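Local structure of BIFUNCTIONAL PROTEIN Proline utilization A (PutA) (Corynebacterium freiburgense, 5UX5) at residues P199-D203 with T479-R484; S304-V308 with H1066-Y1070; G314-Y320 with R459-P464. The protein probably catalyses the two-step oxidation of proline to glutamate, coupling an FAD-dependent proline dehydrogenase to an NAD-dependent aldehyde dehydrogenase within one chain. The contacts are given in a common frame with arbitrary orientation. Numbering follows the deposited sequence.

Contact 1: P199-D203 with T479-R484; sequences PWDID and TLEWAR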
loop_
_atom_site.group_PDB
_atom_site.type_symbol
_atom_site.label_atom_id
_atom_site.label_comp_id
_atom_site.label_asym_id
_atom_site.label_seq_id
_atom_site.Cartn_x
_atom_site.Cartn_y
_atom_site.Cartn_z
ATOM N N PRO A 199 -1.115 13.332 3.445
ATOM C CA PRO A 199 -2.508 13.618 3.063
ATOM C C PRO A 199 -3.457 13.787 4.225
ATOM O O PRO A 199 -4.616 14.147 3.982
ATOM C CB PRO A 199 -2.904 12.396 2.239
ATOM C CG PRO A 199 -2.083 11.292 2.841
ATOM C CD PRO A 199 -0.751 11.921 3.222
ATOM N N TRP A 200 -3.049 13.501 5.459
ATOM C CA TRP A 200 -3.967 13.630 6.587
ATOM C C TRP A 200 -3.857 14.964 7.306
ATOM O O TRP A 200 -4.677 15.245 8.186
ATOM C CB TRP A 200 -3.737 12.501 7.599
ATOM C CG TRP A 200 -4.156 11.163 7.057
ATOM C CD1 TRP A 200 -3.361 10.258 6.428
ATOM C CD2 TRP A 200 -5.462 10.598 7.085
ATOM N NE1 TRP A 200 -4.081 9.163 6.072
ATOM C CE2 TRP A 200 -5.382 9.340 6.454
ATOM C CE3 TRP A 200 -6.695 11.030 7.582
ATOM C CZ2 TRP A 200 -6.499 8.503 6.281
ATOM C CZ3 TRP A 200 -7.804 10.196 7.419
ATOM C CH2 TRP A 200 -7.693 8.944 6.771
ATOM N N ASP A 201 -2.888 15.795 6.948
ATOM C CA ASP A 201 -2.624 17.039 7.657
ATOM C C ASP A 201 -2.713 18.179 6.655
ATOM O O ASP A 201 -1.688 18.732 6.256
ATOM C CB ASP A 201 -1.255 16.991 8.332
ATOM C CG ASP A 201 -0.980 18.222 9.195
ATOM O OD1 ASP A 201 -1.969 18.840 9.652
ATOM O OD2 ASP A 201 0.214 18.569 9.419
ATOM N N ILE A 202 -3.941 18.530 6.251
ATOM C CA ILE A 202 -4.088 19.597 5.264
ATOM C C ILE A 202 -3.713 20.947 5.869
ATOM O O ILE A 202 -2.999 21.719 5.232
ATOM C CB ILE A 202 -5.515 19.621 4.669
ATOM C CG1 ILE A 202 -5.530 20.470 3.410
ATOM C CG2 ILE A 202 -6.520 20.214 5.605
ATOM C CD1 ILE A 202 -6.799 20.367 2.633
ATOM N N ASP A 203 -4.062 21.184 7.151
ATOM C CA ASP A 203 -3.761 22.459 7.814
ATOM C C ASP A 203 -2.260 22.677 7.901
ATOM O O ASP A 203 -1.760 23.769 7.609
ATOM C CB ASP A 203 -4.344 22.520 9.239
ATOM C CG ASP A 203 -5.874 22.361 9.310
ATOM O OD1 ASP A 203 -6.587 22.513 8.299
ATOM O OD2 ASP A 203 -6.376 22.107 10.425
ATOM N N THR A 479 -13.539 13.353 4.922
ATOM C CA THR A 479 -12.643 12.432 5.623
ATOM C C THR A 479 -11.684 13.184 6.528
ATOM O O THR A 479 -11.539 12.848 7.711
ATOM C CB THR A 479 -11.857 11.617 4.608
ATOM O OG1 THR A 479 -12.774 10.952 3.746
ATOM C CG2 THR A 479 -10.949 10.601 5.285
ATOM N N LEU A 480 -11.003 14.201 5.975
ATOM C CA LEU A 480 -10.121 15.066 6.762
ATOM C C LEU A 480 -10.868 15.781 7.879
ATOM O O LEU A 480 -10.238 16.233 8.840
ATOM C CB LEU A 480 -9.432 16.100 5.863
ATOM C CG LEU A 480 -8.573 15.465 4.765
ATOM C CD1 LEU A 480 -8.007 16.500 3.813
ATOM C CD2 LEU A 480 -7.468 14.631 5.386
ATOM N N GLU A 481 -12.196 15.872 7.793
ATOM C CA GLU A 481 -12.919 16.552 8.850
ATOM C C GLU A 481 -13.062 15.659 10.076
ATOM O O GLU A 481 -12.808 16.121 11.200
ATOM C CB GLU A 481 -14.280 17.041 8.343
ATOM C CG GLU A 481 -15.264 17.583 9.421
ATOM C CD GLU A 481 -14.710 18.689 10.375
ATOM O OE1 GLU A 481 -15.338 18.901 11.444
ATOM O OE2 GLU A 481 -13.694 19.365 10.068
ATOM N N TRP A 482 -13.447 14.373 9.894
ATOM C CA TRP A 482 -13.552 13.500 11.063
ATOM C C TRP A 482 -12.183 13.047 11.565
ATOM O O TRP A 482 -12.052 12.697 12.747
ATOM C CB TRP A 482 -14.481 12.285 10.805
ATOM C CG TRP A 482 -14.081 11.241 9.760
ATOM C CD1 TRP A 482 -14.735 10.969 8.587
ATOM C CD2 TRP A 482 -12.974 10.315 9.821
ATOM N NE1 TRP A 482 -14.105 9.944 7.907
ATOM C CE2 TRP A 482 -13.022 9.525 8.642
ATOM C CE3 TRP A 482 -11.951 10.077 10.752
ATOM C CZ2 TRP A 482 -12.072 8.521 8.366
ATOM C CZ3 TRP A 482 -11.010 9.086 10.482
ATOM C CH2 TRP A 482 -11.077 8.320 9.293
ATOM N N ALA A 483 -11.152 13.105 10.719
ATOM C CA ALA A 483 -9.799 12.825 11.186
ATOM C C ALA A 483 -9.334 13.862 12.220
ATOM O O ALA A 483 -8.598 13.523 13.161
ATOM C CB ALA A 483 -8.852 12.768 9.982
ATOM N N ARG A 484 -9.787 15.113 12.092
ATOM C CA ARG A 484 -9.468 16.123 13.088
ATOM C C ARG A 484 -10.135 15.841 14.430
ATOM O O ARG A 484 -9.569 16.177 15.473
ATOM C CB ARG A 484 -9.886 17.503 12.588
ATOM C CG ARG A 484 -8.947 18.104 11.555
ATOM C CD ARG A 484 -9.447 19.453 11.094
ATOM N NE ARG A 484 -8.955 19.807 9.764
ATOM C CZ ARG A 484 -9.670 19.689 8.646
ATOM N NH1 ARG A 484 -10.908 19.225 8.700
ATOM N NH2 ARG A 484 -9.155 20.040 7.473
#

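Contact 2: S304-V308 with H1066-Y1070; sequences SMEKV and HRFGY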
loop_
_atom_site.group_PDB
_atom_site.type_symbol
_atom_site.label_atom_id
_atom_site.label_comp_id
_atom_site.label_asym_id
_atom_site.label_seq_id
_atom_site.Cartn_x
_atom_site.Cartn_y
_atom_site.Cartn_z
ATOM N N SER A 304 -3.286 7.142 -15.841
ATOM C CA SER A 304 -2.731 5.826 -15.518
ATOM C C SER A 304 -2.587 5.641 -14.018
ATOM O O SER A 304 -3.205 4.749 -13.428
ATOM C CB SER A 304 -1.366 5.639 -16.177
ATOM O OG SER A 304 -1.468 5.370 -17.575
ATOM N N MET A 305 -1.767 6.477 -13.375
ATOM C CA MET A 305 -1.588 6.296 -11.939
ATOM C C MET A 305 -2.855 6.591 -11.149
ATOM O O MET A 305 -3.005 6.079 -10.033
ATOM C CB MET A 305 -0.438 7.138 -11.414
ATOM C CG MET A 305 0.958 6.620 -11.811
ATOM S SD MET A 305 1.242 4.857 -11.515
ATOM C CE MET A 305 0.743 4.723 -9.795
ATOM N N GLU A 306 -3.784 7.368 -11.704
ATOM C CA GLU A 306 -5.043 7.592 -11.007
ATOM C C GLU A 306 -5.897 6.333 -10.977
ATOM O O GLU A 306 -6.593 6.085 -9.986
ATOM C CB GLU A 306 -5.803 8.734 -11.666
ATOM C CG GLU A 306 -5.324 10.114 -11.325
ATOM C CD GLU A 306 -5.582 10.459 -9.884
ATOM O OE1 GLU A 306 -6.370 9.750 -9.212
ATOM O OE2 GLU A 306 -5.000 11.458 -9.425
ATOM N N LYS A 307 -5.838 5.517 -12.032
ATOM C CA LYS A 307 -6.609 4.281 -12.046
ATOM C C LYS A 307 -5.945 3.217 -11.170
ATOM O O LYS A 307 -6.637 2.485 -10.442
ATOM C CB LYS A 307 -6.753 3.771 -13.487
ATOM C CG LYS A 307 -7.506 4.692 -14.475
ATOM C CD LYS A 307 -8.075 3.956 -15.672
ATOM C CE LYS A 307 -8.743 4.939 -16.648
ATOM N NZ LYS A 307 -9.673 4.405 -17.717
ATOM N N VAL A 308 -4.607 3.151 -11.182
ATOM C CA VAL A 308 -3.896 2.249 -10.270
ATOM C C VAL A 308 -4.227 2.583 -8.818
ATOM O O VAL A 308 -4.515 1.695 -8.014
ATOM C CB VAL A 308 -2.375 2.276 -10.523
ATOM C CG1 VAL A 308 -1.660 1.690 -9.324
ATOM C CG2 VAL A 308 -1.980 1.521 -11.819
ATOM N N HIS A 1066 2.601 -2.812 -13.657
ATOM C CA HIS A 1066 2.614 -1.628 -14.491
ATOM C C HIS A 1066 3.959 -0.919 -14.373
ATOM O O HIS A 1066 4.708 -1.128 -13.417
ATOM C CB HIS A 1066 1.453 -0.713 -14.085
ATOM C CG HIS A 1066 1.508 -0.279 -12.653
ATOM N ND1 HIS A 1066 2.179 0.855 -12.238
ATOM C CD2 HIS A 1066 1.013 -0.853 -11.529
ATOM C CE1 HIS A 1066 2.078 0.970 -10.925
ATOM N NE2 HIS A 1066 1.378 -0.053 -10.468
ATOM N N ARG A 1067 4.274 -0.098 -15.380
ATOM C CA ARG A 1067 5.424 0.818 -15.366
ATOM C C ARG A 1067 4.876 2.243 -15.391
ATOM O O ARG A 1067 4.604 2.791 -16.464
ATOM C CB ARG A 1067 6.381 0.566 -16.550
ATOM C CG ARG A 1067 7.566 1.551 -16.644
ATOM C CD ARG A 1067 8.817 1.023 -15.912
ATOM N NE ARG A 1067 9.814 2.064 -15.641
ATOM C CZ ARG A 1067 10.043 2.605 -14.447
ATOM N NH1 ARG A 1067 9.348 2.203 -13.383
ATOM N NH2 ARG A 1067 10.974 3.541 -14.326
ATOM N N PHE A 1068 4.715 2.838 -14.204
ATOM C CA PHE A 1068 4.056 4.138 -14.081
ATOM C C PHE A 1068 2.676 4.112 -14.719
ATOM O O PHE A 1068 2.281 5.048 -15.412
ATOM C CB PHE A 1068 4.900 5.245 -14.705
ATOM C CG PHE A 1068 6.089 5.612 -13.895
ATOM C CD1 PHE A 1068 5.925 6.156 -12.630
ATOM C CD2 PHE A 1068 7.369 5.361 -14.368
ATOM C CE1 PHE A 1068 7.019 6.486 -11.865
ATOM C CE2 PHE A 1068 8.475 5.690 -13.604
ATOM C CZ PHE A 1068 8.301 6.252 -12.346
ATOM N N GLY A 1069 1.954 3.004 -14.512
ATOM C CA GLY A 1069 0.592 2.861 -14.962
ATOM C C GLY A 1069 0.407 2.076 -16.247
ATOM O O GLY A 1069 -0.693 1.569 -16.485
ATOM N N TYR A 1070 1.435 1.959 -17.080
ATOM C CA TYR A 1070 1.279 1.304 -18.372
ATOM C C TYR A 1070 1.394 -0.212 -18.210
ATOM O O TYR A 1070 2.353 -0.703 -17.607
ATOM C CB TYR A 1070 2.323 1.850 -19.347
ATOM C CG TYR A 1070 2.508 1.081 -20.639
ATOM C CD1 TYR A 1070 1.625 1.236 -21.709
ATOM C CD2 TYR A 1070 3.597 0.225 -20.804
ATOM C CE1 TYR A 1070 1.811 0.534 -22.900
ATOM C CE2 TYR A 1070 3.793 -0.476 -21.984
ATOM C CZ TYR A 1070 2.902 -0.324 -23.031
ATOM O OH TYR A 1070 3.110 -1.033 -24.203
#

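Contact 3: G314-Y320 with R459-P464; sequences GWYPAPY and RRLSTP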
loop_
_atom_site.group_PDB
_atom_site.type_symbol
_atom_site.label_atom_id
_atom_site.label_comp_id
_atom_site.label_asym_id
_atom_site.label_seq_id
_atom_site.Cartn_x
_atom_site.Cartn_y
_atom_site.Cartn_z
ATOM N N GLY A 314 -9.642 -0.021 -3.789
ATOM C CA GLY A 314 -11.056 -0.261 -3.909
ATOM C C GLY A 314 -11.870 0.997 -4.042
ATOM O O GLY A 314 -12.978 1.068 -3.506
ATOM N N TRP A 315 -11.346 1.990 -4.741
ATOM C CA TRP A 315 -12.016 3.260 -4.944
ATOM C C TRP A 315 -12.321 3.427 -6.417
ATOM O O TRP A 315 -11.707 2.770 -7.261
ATOM C CB TRP A 315 -11.138 4.428 -4.502
ATOM C CG TRP A 315 -10.788 4.480 -3.069
ATOM C CD1 TRP A 315 -11.528 4.009 -2.027
ATOM C CD2 TRP A 315 -9.609 5.073 -2.497
ATOM N NE1 TRP A 315 -10.879 4.274 -0.841
ATOM C CE2 TRP A 315 -9.704 4.932 -1.109
ATOM C CE3 TRP A 315 -8.493 5.726 -3.029
ATOM C CZ2 TRP A 315 -8.708 5.386 -0.246
ATOM C CZ3 TRP A 315 -7.510 6.163 -2.174
ATOM C CH2 TRP A 315 -7.619 5.994 -0.803
ATOM N N TYR A 316 -13.243 4.350 -6.728
ATOM C CA TYR A 316 -13.377 4.772 -8.111
ATOM C C TYR A 316 -12.185 5.639 -8.483
ATOM O O TYR A 316 -11.651 6.389 -7.650
ATOM C CB TYR A 316 -14.648 5.578 -8.340
ATOM C CG TYR A 316 -15.904 4.798 -8.208
ATOM C CD1 TYR A 316 -16.307 3.933 -9.204
ATOM C CD2 TYR A 316 -16.695 4.926 -7.081
ATOM C CE1 TYR A 316 -17.483 3.206 -9.087
ATOM C CE2 TYR A 316 -17.856 4.203 -6.935
ATOM C CZ TYR A 316 -18.246 3.339 -7.945
ATOM O OH TYR A 316 -19.396 2.618 -7.812
ATOM N N PRO A 317 -11.747 5.558 -9.725
ATOM C CA PRO A 317 -10.784 6.541 -10.223
ATOM C C PRO A 317 -11.356 7.947 -10.065
ATOM O O PRO A 317 -12.563 8.162 -10.153
ATOM C CB PRO A 317 -10.608 6.155 -11.694
ATOM C CG PRO A 317 -11.220 4.758 -11.812
ATOM C CD PRO A 317 -12.248 4.656 -10.769
ATOM N N ALA A 318 -10.495 8.887 -9.717
ATOM C CA ALA A 318 -10.935 10.276 -9.633
ATOM C C ALA A 318 -11.353 10.867 -10.987
ATOM O O ALA A 318 -12.278 11.704 -11.003
ATOM C CB ALA A 318 -9.836 11.109 -8.961
ATOM N N PRO A 319 -10.714 10.546 -12.113
ATOM C CA PRO A 319 -11.140 11.114 -13.390
ATOM C C PRO A 319 -12.370 10.407 -13.946
ATOM O O PRO A 319 -12.825 9.382 -13.453
ATOM C CB PRO A 319 -9.941 10.892 -14.318
ATOM C CG PRO A 319 -8.830 10.521 -13.450
ATOM C CD PRO A 319 -9.430 9.845 -12.266
ATOM N N TYR A 320 -12.925 11.013 -14.982
ATOM C CA TYR A 320 -14.064 10.452 -15.667
ATOM C C TYR A 320 -13.695 9.099 -16.231
ATOM O O TYR A 320 -12.525 8.824 -16.485
ATOM C CB TYR A 320 -14.487 11.361 -16.819
ATOM C CG TYR A 320 -15.195 12.634 -16.455
ATOM C CD1 TYR A 320 -16.515 12.617 -16.048
ATOM C CD2 TYR A 320 -14.555 13.869 -16.562
ATOM C CE1 TYR A 320 -17.187 13.797 -15.736
ATOM C CE2 TYR A 320 -15.225 15.059 -16.246
ATOM C CZ TYR A 320 -16.539 15.003 -15.836
ATOM O OH TYR A 320 -17.217 16.144 -15.523
ATOM N N ARG A 459 -15.968 11.580 -7.985
ATOM C CA ARG A 459 -16.108 10.134 -8.057
ATOM C C ARG A 459 -15.756 9.440 -6.743
ATOM O O ARG A 459 -16.260 8.331 -6.482
ATOM C CB ARG A 459 -15.227 9.580 -9.173
ATOM C CG ARG A 459 -15.492 10.194 -10.503
ATOM C CD ARG A 459 -16.218 9.195 -11.339
ATOM N NE ARG A 459 -15.340 8.293 -12.057
ATOM C CZ ARG A 459 -15.613 7.021 -12.266
ATOM N NH1 ARG A 459 -16.731 6.485 -11.776
ATOM N NH2 ARG A 459 -14.767 6.288 -12.967
ATOM N N ARG A 460 -14.932 10.073 -5.904
ATOM C CA ARG A 460 -14.510 9.481 -4.642
ATOM C C ARG A 460 -15.586 9.579 -3.559
ATOM O O ARG A 460 -15.364 9.119 -2.435
ATOM C CB ARG A 460 -13.224 10.161 -4.164
ATOM C CG ARG A 460 -11.992 9.930 -5.027
ATOM C CD ARG A 460 -11.518 8.471 -4.941
ATOM N NE ARG A 460 -10.335 8.227 -5.758
ATOM C CZ ARG A 460 -9.092 8.487 -5.360
ATOM N NH1 ARG A 460 -8.889 8.978 -4.140
ATOM N NH2 ARG A 460 -8.067 8.258 -6.185
ATOM N N LEU A 461 -16.745 10.178 -3.856
ATOM C CA LEU A 461 -17.741 10.385 -2.815
ATOM C C LEU A 461 -18.386 9.095 -2.359
ATOM O O LEU A 461 -18.954 9.066 -1.268
ATOM C CB LEU A 461 -18.833 11.344 -3.277
ATOM C CG LEU A 461 -18.560 12.844 -3.469
ATOM C CD1 LEU A 461 -19.809 13.500 -4.042
ATOM C CD2 LEU A 461 -18.142 13.526 -2.195
ATOM N N SER A 462 -18.339 8.043 -3.168
ATOM C CA SER A 462 -18.777 6.716 -2.756
ATOM C C SER A 462 -17.820 5.710 -3.358
ATOM O O SER A 462 -16.863 6.073 -4.052
ATOM C CB SER A 462 -20.213 6.412 -3.193
ATOM O OG SER A 462 -20.265 6.279 -4.611
ATOM N N THR A 463 -18.087 4.431 -3.106
ATOM C CA THR A 463 -17.109 3.402 -3.423
ATOM C C THR A 463 -17.734 2.253 -4.196
ATOM O O THR A 463 -18.895 1.897 -3.976
ATOM C CB THR A 463 -16.483 2.883 -2.126
ATOM O OG1 THR A 463 -17.495 2.851 -1.108
ATOM C CG2 THR A 463 -15.388 3.826 -1.681
ATOM N N PRO A 464 -16.973 1.626 -5.081
ATOM C CA PRO A 464 -17.503 0.453 -5.787
ATOM C C PRO A 464 -17.625 -0.724 -4.834
ATOM O O PRO A 464 -16.981 -0.780 -3.786
ATOM C CB PRO A 464 -16.468 0.176 -6.874
ATOM C CG PRO A 464 -15.295 1.144 -6.603
ATOM C CD PRO A 464 -15.530 1.832 -5.308
#

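Contact 1: P199-D203 with T479-R484
P199-D203 turns from loop into the first residues of helix 202-221, and the backbone comes closest to helix 477-484 where the CA atoms of W200 and L480 are 6.3 Å apart. D201 takes the N-cap position: its carboxylate oxygen OD1 accepts from the backbone N of G204, a role suited to a short acidic side chain. The helix starts at I202, whose CB points toward T479-R484, whereas D203 points sideways and its carboxylate reaches across. L480 fits against the turn, long and branched enough for its CD2 to reach the carbonyl O of P199 at 3.2 Å, while its CD1 lies 4.1 Å from CB of I202. The broad indole of W200 lies along one turn of the helix: CE3 is 3.7 Å from CB of A483, whose small side chain admits the ring edge, and CZ3 is 3.8 Å from CG2 of T479. At the margin, R484 brings NE to 3.5 Å from D203 OD2 in a salt bridge, and its NH1 is 3.1 Å from OE2 of E481; D203 also pairs with R244. With no hydrogen bond between the segments, apolar fit holds the start of this barrel helix and the loop before it against helix 477-484, and a charge network borders it.

Contact 2: S304-V308 with H1066-Y1070
This is a small surface contact between domains: a tight turn near the C terminus lies against helix 303-313 of the proline dehydrogenase barrel. The turn follows strand 1056-1064, which belongs to the sheet on the aldehyde dehydrogenase side. R1067-Y1070 forms a type I' beta turn, closed by a weak bond from Y1070 N to R1067 O (3.3 Å), with R1067 N to Y1070 O at 3.0 Å in return. G1069 suits its place twice over: its phi is positive, and its CA sits 3.6 Å from CB of S304, where a side chain would clash. H1066 braces the turn by accepting a hydrogen bond at ND1 from G1069 N (3.1 Å), and offers a ring face to V308, whose CG2 stands 3.9 Å from the ring centroid in a CH-pi contact. The flexible thioether of M305 lies against the turn, SD 3.6 Å from G1069 N, and obliquely by the imidazole, SD 4.8 Å from the centroid of the H1066 ring. Without a hydrogen bond between the segments, the interface rests on van der Waals fit with these CH-pi and sulfur-aromatic contacts, so it is probably modest in strength.

Contact 3: G314-Y320 with R459-P464
Two arginine-to-carbonyl hydrogen bonds join these irregular loops: R460 NE gives to Y316 O (2.9 Å), and R459 NE gives to P319 O at 3.1 Å with a nearly straight 171° angle. G314-Y320 is the proline-rich connection between helices 303-313 and 323-337 of the beta/alpha barrel of the proline dehydrogenase unit. Proline has no backbone NH to donate, so this loop offers mainly carbonyls, and those of Y316 and P319 accept from the arginines. R460 is further held by a salt bridge to D473, and its guanidinium lies with one face toward W315, CE3 being 3.5 Å from NH1. R459 packs along the same loop, with CB of Y316 over the face of its guanidinium and its own CB 3.2 Å from P317 O. At the N-terminal end, G314 leaves the preceding helix with positive phi, a conformation glycine adopts easily. At the other end, Y320 turns away from R459-P464, bonds through OH to A455 O and touches the FAD; the connection thus ends at a residue of the flavin pocket. Y316 packs its side chain against R459-P464, its CD2 3.2 Å from the carbonyl O of S462. The rigid ring of P464 covers one face of the tyrosine in a CH-pi contact, with CG 3.7 Å from the centroid of the Y316 ring and only 4° off its normal.

How the contacts relate
From the N terminus, the chain passes P199-D203, then S304-V308 and G314-Y320, all in the barrel. R459-P464 returns to the third of these, closing the smallest loop, contact 3. T479-R484 then closes contact 1, and H1066-Y1070 closes contact 2 hundreds of residues later. Contact 3 is thus nested within both other loops, while contacts 1 and 2 cross. Contacts 2 and 3 touch through E306, whose CB is 3.8 Å from CD of P319; contacts 1 and 3 do not touch, but D473 bonds to both T479 and R460. Together they tie the barrel to the segment that follows it and to the C-terminal end of the chain.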